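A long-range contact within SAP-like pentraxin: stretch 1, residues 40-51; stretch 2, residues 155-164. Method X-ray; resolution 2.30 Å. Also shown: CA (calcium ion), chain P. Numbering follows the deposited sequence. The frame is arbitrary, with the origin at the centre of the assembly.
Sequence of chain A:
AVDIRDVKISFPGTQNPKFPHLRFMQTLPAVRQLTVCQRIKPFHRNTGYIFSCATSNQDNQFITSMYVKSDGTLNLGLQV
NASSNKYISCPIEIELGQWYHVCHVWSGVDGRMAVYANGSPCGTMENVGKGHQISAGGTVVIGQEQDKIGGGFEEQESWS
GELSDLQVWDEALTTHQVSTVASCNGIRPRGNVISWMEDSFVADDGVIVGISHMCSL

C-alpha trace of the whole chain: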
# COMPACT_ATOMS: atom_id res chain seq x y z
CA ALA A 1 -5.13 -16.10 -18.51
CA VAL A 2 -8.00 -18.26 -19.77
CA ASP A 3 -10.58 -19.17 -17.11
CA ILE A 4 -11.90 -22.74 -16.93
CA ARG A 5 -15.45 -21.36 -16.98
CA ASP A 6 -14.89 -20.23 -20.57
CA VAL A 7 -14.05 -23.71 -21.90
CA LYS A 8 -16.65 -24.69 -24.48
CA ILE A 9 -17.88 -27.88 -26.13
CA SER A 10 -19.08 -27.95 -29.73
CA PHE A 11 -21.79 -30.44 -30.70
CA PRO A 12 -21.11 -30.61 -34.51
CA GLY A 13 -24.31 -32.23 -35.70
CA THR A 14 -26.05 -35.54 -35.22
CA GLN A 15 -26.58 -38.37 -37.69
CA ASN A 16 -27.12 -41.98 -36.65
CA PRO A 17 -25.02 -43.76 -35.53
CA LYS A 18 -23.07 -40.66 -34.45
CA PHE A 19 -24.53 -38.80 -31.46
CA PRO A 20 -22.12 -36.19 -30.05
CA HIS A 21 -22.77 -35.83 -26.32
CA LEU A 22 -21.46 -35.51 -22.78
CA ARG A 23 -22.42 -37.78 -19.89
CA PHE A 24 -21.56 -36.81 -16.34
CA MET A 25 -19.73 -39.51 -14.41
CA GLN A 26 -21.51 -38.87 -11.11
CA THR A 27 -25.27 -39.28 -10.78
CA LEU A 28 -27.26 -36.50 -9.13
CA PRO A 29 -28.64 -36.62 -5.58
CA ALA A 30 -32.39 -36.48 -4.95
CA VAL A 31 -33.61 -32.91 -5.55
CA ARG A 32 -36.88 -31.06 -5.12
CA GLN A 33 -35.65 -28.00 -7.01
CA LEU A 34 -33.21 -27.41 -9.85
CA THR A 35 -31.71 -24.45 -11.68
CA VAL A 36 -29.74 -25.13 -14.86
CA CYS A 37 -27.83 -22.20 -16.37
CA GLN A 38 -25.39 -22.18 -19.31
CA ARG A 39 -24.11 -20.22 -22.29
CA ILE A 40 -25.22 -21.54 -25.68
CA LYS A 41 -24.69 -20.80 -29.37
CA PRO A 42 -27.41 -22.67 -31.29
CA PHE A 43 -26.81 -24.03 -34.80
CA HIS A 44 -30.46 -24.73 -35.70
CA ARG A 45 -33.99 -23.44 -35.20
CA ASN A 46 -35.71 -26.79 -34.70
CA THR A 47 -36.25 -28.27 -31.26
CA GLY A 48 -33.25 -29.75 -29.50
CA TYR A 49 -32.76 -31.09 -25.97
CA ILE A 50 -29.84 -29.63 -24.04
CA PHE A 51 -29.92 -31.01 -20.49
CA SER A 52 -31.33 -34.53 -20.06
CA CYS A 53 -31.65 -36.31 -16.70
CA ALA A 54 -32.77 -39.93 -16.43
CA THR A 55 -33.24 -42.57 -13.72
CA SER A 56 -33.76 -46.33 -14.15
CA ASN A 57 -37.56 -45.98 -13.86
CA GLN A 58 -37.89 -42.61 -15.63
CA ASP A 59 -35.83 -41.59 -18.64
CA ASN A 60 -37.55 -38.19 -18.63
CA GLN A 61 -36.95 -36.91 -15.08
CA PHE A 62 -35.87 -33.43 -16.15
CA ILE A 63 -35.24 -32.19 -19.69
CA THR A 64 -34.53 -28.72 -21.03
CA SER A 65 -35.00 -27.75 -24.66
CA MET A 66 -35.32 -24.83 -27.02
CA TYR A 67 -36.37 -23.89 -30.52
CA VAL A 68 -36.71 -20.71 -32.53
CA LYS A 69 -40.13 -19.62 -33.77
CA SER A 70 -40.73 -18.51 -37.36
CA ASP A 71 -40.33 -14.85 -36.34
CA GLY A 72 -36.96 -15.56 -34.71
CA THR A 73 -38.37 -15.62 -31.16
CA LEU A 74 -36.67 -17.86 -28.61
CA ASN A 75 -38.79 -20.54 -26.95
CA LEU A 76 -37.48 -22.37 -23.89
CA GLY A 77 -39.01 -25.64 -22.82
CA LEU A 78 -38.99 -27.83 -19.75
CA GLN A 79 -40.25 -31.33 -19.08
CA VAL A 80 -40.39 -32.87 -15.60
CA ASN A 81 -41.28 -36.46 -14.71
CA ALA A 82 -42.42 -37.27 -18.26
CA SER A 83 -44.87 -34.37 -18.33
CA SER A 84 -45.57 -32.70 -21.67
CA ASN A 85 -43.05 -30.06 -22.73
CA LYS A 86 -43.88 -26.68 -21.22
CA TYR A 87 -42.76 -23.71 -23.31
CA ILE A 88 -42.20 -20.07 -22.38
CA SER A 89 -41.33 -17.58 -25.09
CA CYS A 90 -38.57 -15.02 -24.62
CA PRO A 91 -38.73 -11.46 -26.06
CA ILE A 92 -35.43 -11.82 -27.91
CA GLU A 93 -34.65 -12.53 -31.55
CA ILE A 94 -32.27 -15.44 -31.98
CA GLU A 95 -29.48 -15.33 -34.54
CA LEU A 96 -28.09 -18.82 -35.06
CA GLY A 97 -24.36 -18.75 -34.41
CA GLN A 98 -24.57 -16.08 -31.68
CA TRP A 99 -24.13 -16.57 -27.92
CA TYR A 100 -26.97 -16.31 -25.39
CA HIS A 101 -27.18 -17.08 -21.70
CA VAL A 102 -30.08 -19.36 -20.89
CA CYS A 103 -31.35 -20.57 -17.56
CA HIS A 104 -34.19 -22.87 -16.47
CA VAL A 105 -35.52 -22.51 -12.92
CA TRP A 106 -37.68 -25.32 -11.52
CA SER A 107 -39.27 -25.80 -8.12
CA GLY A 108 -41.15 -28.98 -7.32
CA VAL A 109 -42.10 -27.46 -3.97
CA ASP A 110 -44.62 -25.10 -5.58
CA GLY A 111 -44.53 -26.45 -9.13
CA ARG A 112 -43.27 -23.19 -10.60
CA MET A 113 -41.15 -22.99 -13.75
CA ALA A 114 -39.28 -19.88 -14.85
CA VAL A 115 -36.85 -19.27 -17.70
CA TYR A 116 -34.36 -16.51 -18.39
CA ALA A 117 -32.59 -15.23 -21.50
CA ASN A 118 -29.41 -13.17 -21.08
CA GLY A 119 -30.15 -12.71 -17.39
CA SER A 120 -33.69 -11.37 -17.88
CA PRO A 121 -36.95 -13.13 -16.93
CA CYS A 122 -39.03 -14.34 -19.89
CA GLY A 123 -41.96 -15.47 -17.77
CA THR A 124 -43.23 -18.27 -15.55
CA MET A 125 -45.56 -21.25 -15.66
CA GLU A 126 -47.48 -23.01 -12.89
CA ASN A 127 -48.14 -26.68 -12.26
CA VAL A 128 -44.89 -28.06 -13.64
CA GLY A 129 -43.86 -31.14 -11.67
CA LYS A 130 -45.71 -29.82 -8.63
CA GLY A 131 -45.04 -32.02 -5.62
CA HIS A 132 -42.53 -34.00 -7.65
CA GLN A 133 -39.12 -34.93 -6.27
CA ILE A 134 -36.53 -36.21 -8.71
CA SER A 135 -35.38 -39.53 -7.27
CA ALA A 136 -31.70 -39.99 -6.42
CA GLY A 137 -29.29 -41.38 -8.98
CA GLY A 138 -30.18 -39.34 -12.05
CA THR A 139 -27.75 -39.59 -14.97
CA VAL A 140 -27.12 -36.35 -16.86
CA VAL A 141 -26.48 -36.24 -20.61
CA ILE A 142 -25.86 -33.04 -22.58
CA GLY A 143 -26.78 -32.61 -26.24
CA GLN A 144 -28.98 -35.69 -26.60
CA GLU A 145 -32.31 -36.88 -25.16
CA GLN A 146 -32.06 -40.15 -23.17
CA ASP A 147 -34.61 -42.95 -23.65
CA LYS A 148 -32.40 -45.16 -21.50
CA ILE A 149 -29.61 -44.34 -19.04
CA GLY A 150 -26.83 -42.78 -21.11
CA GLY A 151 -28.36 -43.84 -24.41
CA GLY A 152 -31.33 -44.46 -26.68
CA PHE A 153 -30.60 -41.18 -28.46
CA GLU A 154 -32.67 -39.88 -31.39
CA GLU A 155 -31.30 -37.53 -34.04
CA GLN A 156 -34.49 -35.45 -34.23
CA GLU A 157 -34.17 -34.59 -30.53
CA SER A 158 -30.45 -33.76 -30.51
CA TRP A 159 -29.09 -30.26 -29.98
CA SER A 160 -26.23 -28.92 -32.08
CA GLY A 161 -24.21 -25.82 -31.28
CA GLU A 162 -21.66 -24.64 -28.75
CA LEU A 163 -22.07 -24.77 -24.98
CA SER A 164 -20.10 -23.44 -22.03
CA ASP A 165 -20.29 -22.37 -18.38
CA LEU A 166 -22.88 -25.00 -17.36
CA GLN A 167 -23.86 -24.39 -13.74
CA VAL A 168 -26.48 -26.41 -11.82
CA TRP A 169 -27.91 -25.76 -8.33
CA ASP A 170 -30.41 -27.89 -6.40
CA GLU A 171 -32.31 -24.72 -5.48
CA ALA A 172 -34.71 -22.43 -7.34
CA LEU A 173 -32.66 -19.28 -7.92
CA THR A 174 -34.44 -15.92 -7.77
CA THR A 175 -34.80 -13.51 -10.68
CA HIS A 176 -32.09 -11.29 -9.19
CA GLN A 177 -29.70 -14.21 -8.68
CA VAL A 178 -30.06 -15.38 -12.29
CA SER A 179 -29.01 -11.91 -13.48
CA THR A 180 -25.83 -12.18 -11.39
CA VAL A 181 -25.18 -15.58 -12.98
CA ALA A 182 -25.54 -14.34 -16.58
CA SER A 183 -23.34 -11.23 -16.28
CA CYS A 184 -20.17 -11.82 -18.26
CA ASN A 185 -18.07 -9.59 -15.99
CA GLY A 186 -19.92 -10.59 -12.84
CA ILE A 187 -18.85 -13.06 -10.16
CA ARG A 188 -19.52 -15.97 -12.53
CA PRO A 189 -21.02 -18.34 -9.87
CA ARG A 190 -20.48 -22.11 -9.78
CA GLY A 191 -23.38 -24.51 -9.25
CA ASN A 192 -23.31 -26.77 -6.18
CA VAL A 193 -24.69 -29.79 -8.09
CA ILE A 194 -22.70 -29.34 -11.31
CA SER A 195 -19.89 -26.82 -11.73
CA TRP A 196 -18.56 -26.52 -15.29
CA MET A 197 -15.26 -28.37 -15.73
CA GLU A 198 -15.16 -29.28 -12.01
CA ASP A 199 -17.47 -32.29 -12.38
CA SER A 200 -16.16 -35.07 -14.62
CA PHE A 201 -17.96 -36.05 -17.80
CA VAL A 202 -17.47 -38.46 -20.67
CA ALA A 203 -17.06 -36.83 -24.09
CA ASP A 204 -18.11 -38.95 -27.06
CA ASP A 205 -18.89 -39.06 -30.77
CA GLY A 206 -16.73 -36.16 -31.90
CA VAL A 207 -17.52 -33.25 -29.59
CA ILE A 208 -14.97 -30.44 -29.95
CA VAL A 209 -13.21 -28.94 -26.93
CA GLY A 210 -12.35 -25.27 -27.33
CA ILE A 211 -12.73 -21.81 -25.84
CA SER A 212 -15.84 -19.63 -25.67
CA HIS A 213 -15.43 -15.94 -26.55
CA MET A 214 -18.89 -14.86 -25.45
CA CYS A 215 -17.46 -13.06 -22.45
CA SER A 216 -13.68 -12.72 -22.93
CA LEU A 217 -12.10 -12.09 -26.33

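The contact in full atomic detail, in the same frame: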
# COMPACT_ATOMS: atom_id res chain seq x y z
N ILE A 40 -25.05 -20.75 -24.47
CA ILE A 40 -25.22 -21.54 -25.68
C ILE A 40 -25.22 -20.73 -26.97
O ILE A 40 -25.64 -19.57 -27.00
CB ILE A 40 -26.54 -22.37 -25.66
CG1 ILE A 40 -27.74 -21.43 -25.43
CG2 ILE A 40 -26.48 -23.45 -24.60
CD1 ILE A 40 -29.09 -22.11 -25.54
N LYS A 41 -24.73 -21.37 -28.03
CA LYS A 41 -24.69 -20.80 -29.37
C LYS A 41 -25.37 -21.87 -30.21
O LYS A 41 -24.75 -22.86 -30.59
CB LYS A 41 -23.24 -20.61 -29.83
CG LYS A 41 -23.13 -20.15 -31.28
CD LYS A 41 -21.71 -20.21 -31.80
CE LYS A 41 -20.80 -19.26 -31.05
NZ LYS A 41 -19.45 -19.22 -31.68
N PRO A 42 -26.67 -21.69 -30.50
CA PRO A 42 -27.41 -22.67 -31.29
C PRO A 42 -27.09 -22.68 -32.79
O PRO A 42 -26.85 -21.63 -33.39
CB PRO A 42 -28.86 -22.31 -31.00
CG PRO A 42 -28.79 -20.81 -30.90
CD PRO A 42 -27.53 -20.57 -30.09
N PHE A 43 -27.09 -23.88 -33.38
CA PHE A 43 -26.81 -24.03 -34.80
C PHE A 43 -28.08 -24.24 -35.63
O PHE A 43 -28.04 -24.16 -36.85
CB PHE A 43 -25.86 -25.21 -35.06
CG PHE A 43 -24.43 -24.94 -34.67
CD1 PHE A 43 -23.97 -23.64 -34.44
CD2 PHE A 43 -23.51 -25.99 -34.59
CE1 PHE A 43 -22.63 -23.40 -34.13
CE2 PHE A 43 -22.17 -25.75 -34.28
CZ PHE A 43 -21.73 -24.46 -34.05
N HIS A 44 -29.21 -24.53 -34.97
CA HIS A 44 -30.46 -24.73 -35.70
C HIS A 44 -31.71 -24.26 -34.97
O HIS A 44 -31.75 -24.18 -33.74
CB HIS A 44 -30.62 -26.20 -36.14
CG HIS A 44 -30.54 -27.20 -35.02
ND1 HIS A 44 -31.51 -27.32 -34.05
CD2 HIS A 44 -29.61 -28.14 -34.75
CE1 HIS A 44 -31.18 -28.30 -33.23
NE2 HIS A 44 -30.03 -28.82 -33.63
N ARG A 45 -32.73 -23.92 -35.74
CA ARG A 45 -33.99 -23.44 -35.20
C ARG A 45 -34.90 -24.52 -34.62
O ARG A 45 -35.62 -24.26 -33.66
CB ARG A 45 -34.78 -22.68 -36.28
CG ARG A 45 -34.21 -21.31 -36.62
CD ARG A 45 -35.21 -20.51 -37.44
NE ARG A 45 -34.94 -19.08 -37.36
CZ ARG A 45 -35.76 -18.13 -37.80
NH1 ARG A 45 -36.91 -18.45 -38.36
NH2 ARG A 45 -35.42 -16.85 -37.66
N ASN A 46 -34.85 -25.72 -35.19
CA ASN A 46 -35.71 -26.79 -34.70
C ASN A 46 -35.37 -27.25 -33.29
O ASN A 46 -34.24 -27.11 -32.82
CB ASN A 46 -35.73 -27.98 -35.67
CG ASN A 46 -34.36 -28.46 -36.06
OD1 ASN A 46 -33.60 -27.74 -36.72
ND2 ASN A 46 -34.02 -29.68 -35.66
N THR A 47 -36.37 -27.80 -32.62
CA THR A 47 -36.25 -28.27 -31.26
C THR A 47 -35.07 -29.19 -31.00
O THR A 47 -34.78 -30.10 -31.78
CB THR A 47 -37.53 -29.01 -30.84
OG1 THR A 47 -38.66 -28.19 -31.14
CG2 THR A 47 -37.51 -29.33 -29.35
N GLY A 48 -34.38 -28.94 -29.89
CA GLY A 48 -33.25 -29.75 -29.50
C GLY A 48 -33.23 -29.81 -27.99
O GLY A 48 -33.58 -28.84 -27.33
N TYR A 49 -32.83 -30.95 -27.43
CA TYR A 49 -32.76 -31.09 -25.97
C TYR A 49 -31.33 -30.88 -25.51
O TYR A 49 -30.41 -31.54 -25.99
CB TYR A 49 -33.28 -32.46 -25.54
CG TYR A 49 -34.76 -32.59 -25.80
CD1 TYR A 49 -35.24 -32.82 -27.09
CD2 TYR A 49 -35.68 -32.37 -24.78
CE1 TYR A 49 -36.61 -32.82 -27.35
CE2 TYR A 49 -37.05 -32.37 -25.03
CZ TYR A 49 -37.51 -32.59 -26.32
OH TYR A 49 -38.85 -32.57 -26.58
N ILE A 50 -31.16 -29.97 -24.56
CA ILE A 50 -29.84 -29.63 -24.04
C ILE A 50 -29.41 -30.43 -22.82
O ILE A 50 -28.40 -31.13 -22.84
CB ILE A 50 -29.78 -28.12 -23.70
CG1 ILE A 50 -30.11 -27.31 -24.96
CG2 ILE A 50 -28.40 -27.74 -23.18
CD1 ILE A 50 -30.28 -25.83 -24.72
N PHE A 51 -30.19 -30.32 -21.75
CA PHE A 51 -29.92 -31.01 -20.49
C PHE A 51 -30.95 -32.12 -20.29
O PHE A 51 -32.15 -31.87 -20.19
CB PHE A 51 -29.98 -29.97 -19.36
CG PHE A 51 -29.64 -30.51 -17.99
CD1 PHE A 51 -30.59 -31.20 -17.24
CD2 PHE A 51 -28.39 -30.29 -17.44
CE1 PHE A 51 -30.30 -31.64 -15.95
CE2 PHE A 51 -28.08 -30.72 -16.15
CZ PHE A 51 -29.04 -31.40 -15.40
N GLU A 155 -31.80 -38.69 -33.32
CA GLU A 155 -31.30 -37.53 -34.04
C GLU A 155 -32.24 -36.33 -34.09
O GLU A 155 -31.78 -35.19 -34.04
CB GLU A 155 -30.84 -37.91 -35.45
CG GLU A 155 -31.85 -38.69 -36.29
CD GLU A 155 -31.29 -39.14 -37.65
OE1 GLU A 155 -30.26 -39.86 -37.67
OE2 GLU A 155 -31.87 -38.78 -38.69
N GLN A 156 -33.55 -36.57 -34.17
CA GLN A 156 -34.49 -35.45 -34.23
C GLN A 156 -34.66 -34.72 -32.90
O GLN A 156 -35.31 -33.68 -32.85
CB GLN A 156 -35.85 -35.93 -34.75
CG GLN A 156 -35.84 -36.22 -36.25
CD GLN A 156 -37.23 -36.52 -36.80
OE1 GLN A 156 -37.88 -37.49 -36.41
NE2 GLN A 156 -37.69 -35.67 -37.72
N GLU A 157 -34.07 -35.24 -31.83
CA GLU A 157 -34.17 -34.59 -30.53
C GLU A 157 -32.81 -34.08 -30.04
O GLU A 157 -32.69 -33.56 -28.92
CB GLU A 157 -34.78 -35.55 -29.50
CG GLU A 157 -36.19 -36.00 -29.87
CD GLU A 157 -36.76 -37.03 -28.91
OE1 GLU A 157 -36.05 -38.00 -28.60
OE2 GLU A 157 -37.92 -36.88 -28.48
N SER A 158 -31.78 -34.21 -30.88
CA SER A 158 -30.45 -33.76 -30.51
C SER A 158 -30.33 -32.24 -30.61
O SER A 158 -31.13 -31.58 -31.26
CB SER A 158 -29.39 -34.41 -31.41
OG SER A 158 -29.44 -33.86 -32.71
N TRP A 159 -29.32 -31.69 -29.94
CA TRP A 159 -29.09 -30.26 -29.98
C TRP A 159 -27.67 -30.01 -30.47
O TRP A 159 -26.71 -30.52 -29.88
CB TRP A 159 -29.24 -29.64 -28.59
CG TRP A 159 -29.17 -28.15 -28.60
CD1 TRP A 159 -30.19 -27.27 -28.86
CD2 TRP A 159 -28.00 -27.34 -28.37
NE1 TRP A 159 -29.73 -25.98 -28.81
CE2 TRP A 159 -28.40 -25.99 -28.51
CE3 TRP A 159 -26.66 -27.63 -28.06
CZ2 TRP A 159 -27.50 -24.92 -28.34
CZ3 TRP A 159 -25.77 -26.57 -27.90
CH2 TRP A 159 -26.20 -25.23 -28.04
N SER A 160 -27.54 -29.24 -31.53
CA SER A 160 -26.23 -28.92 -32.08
C SER A 160 -25.91 -27.46 -31.84
O SER A 160 -26.79 -26.60 -31.91
CB SER A 160 -26.19 -29.23 -33.58
OG SER A 160 -26.30 -30.63 -33.80
N GLY A 161 -24.64 -27.18 -31.55
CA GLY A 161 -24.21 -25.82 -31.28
C GLY A 161 -23.05 -25.85 -30.32
O GLY A 161 -22.42 -26.90 -30.13
N GLU A 162 -22.75 -24.72 -29.70
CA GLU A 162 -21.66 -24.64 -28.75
C GLU A 162 -22.22 -24.35 -27.36
O GLU A 162 -23.19 -23.61 -27.21
CB GLU A 162 -20.66 -23.57 -29.19
CG GLU A 162 -20.10 -23.84 -30.59
CD GLU A 162 -19.20 -22.74 -31.13
OE1 GLU A 162 -19.06 -21.69 -30.49
OE2 GLU A 162 -18.63 -22.93 -32.22
N LEU A 163 -21.61 -24.95 -26.35
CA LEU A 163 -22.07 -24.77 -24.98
C LEU A 163 -20.91 -24.55 -24.02
O LEU A 163 -19.84 -25.13 -24.17
CB LEU A 163 -22.89 -26.00 -24.56
CG LEU A 163 -23.54 -26.02 -23.18
CD1 LEU A 163 -24.77 -26.93 -23.22
CD2 LEU A 163 -22.53 -26.49 -22.14
N SER A 164 -21.13 -23.69 -23.03
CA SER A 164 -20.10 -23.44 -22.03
C SER A 164 -20.70 -22.88 -20.74
O SER A 164 -21.87 -22.49 -20.70
CB SER A 164 -19.03 -22.49 -22.56
OG SER A 164 -19.38 -21.15 -22.35
CA CA P . -36.12 -39.90 -27.18
O HOH W 1 -29.50 -25.66 -31.94
O HOH W 2 -28.96 -31.44 -33.74
O HOH W 3 -32.78 -31.79 -33.27
O HOH W 4 -38.32 -39.05 -27.12
O HOH W 5 -33.79 -40.15 -27.56

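Two segments more than a hundred residues apart run antiparallel here, and a short ladder of backbone pairs, Ile40 to Pro42 against Leu163 to Gly161, sets the register of the strands. At Ile40, opposite Leu163, the pair is non-hydrogen-bonded; Ile40 CG2 lies 4.1 Å from Leu163 CD1, and Ile40 CB rests 3.7 Å from Trp159 CH2, so both residues feed one apolar face. Lys41 carries the hydrogen-bonded pair: its N donates to Glu162 O at 2.8 Å, and Glu162 N returns the bond to Lys41 O at 2.9 Å. The side chains of this pair share the other face, where Lys41 NZ meets Glu162 OE1 at 2.8 Å in a salt bridge, a buried charge matched by its cross-strand neighbour.

Pro42, with no NH to give, suits a non-hydrogen-bonded position and sets its CB 4.0 Å from Trp159 CZ2. Its partner must be small: a CB on Gly161 would fall 2.2 Å from Lys41 O, and its backbone angles independently call for glycine. The bare Gly161 CA instead sits over the ring face of Phe43, 3.5 Å from the ring centroid. Phe43 N also donates to Ser160 O at 3.1 Å, extending the pairing beyond the strand.

At the turn, water joins the direct contacts. One molecule lies within hydrogen-bonding distance of His44 NE2 (2.8 Å), Ser158 OG (2.7 Å) and Ser160 OG (2.8 Å), joining three polar side chains; another sits between Thr47 O and Ser158 O, its oxygen 3.0 Å from Thr47 O and 2.6 Å from Ser158 O.

Gly48 is again a spot with no room for a CB, which would clash with Ser158 O and Trp159 CD1. Tyr49 N then donates to Glu157 O at 3.0 Å, tying the strand to a residue whose OE1 binds calcium at 2.4 Å. Finally, Ile50 lays CG1 over a face of Trp159, 3.8 Å from the five-membered ring centroid, and places CG2 3.7 Å from Leu163 CD1.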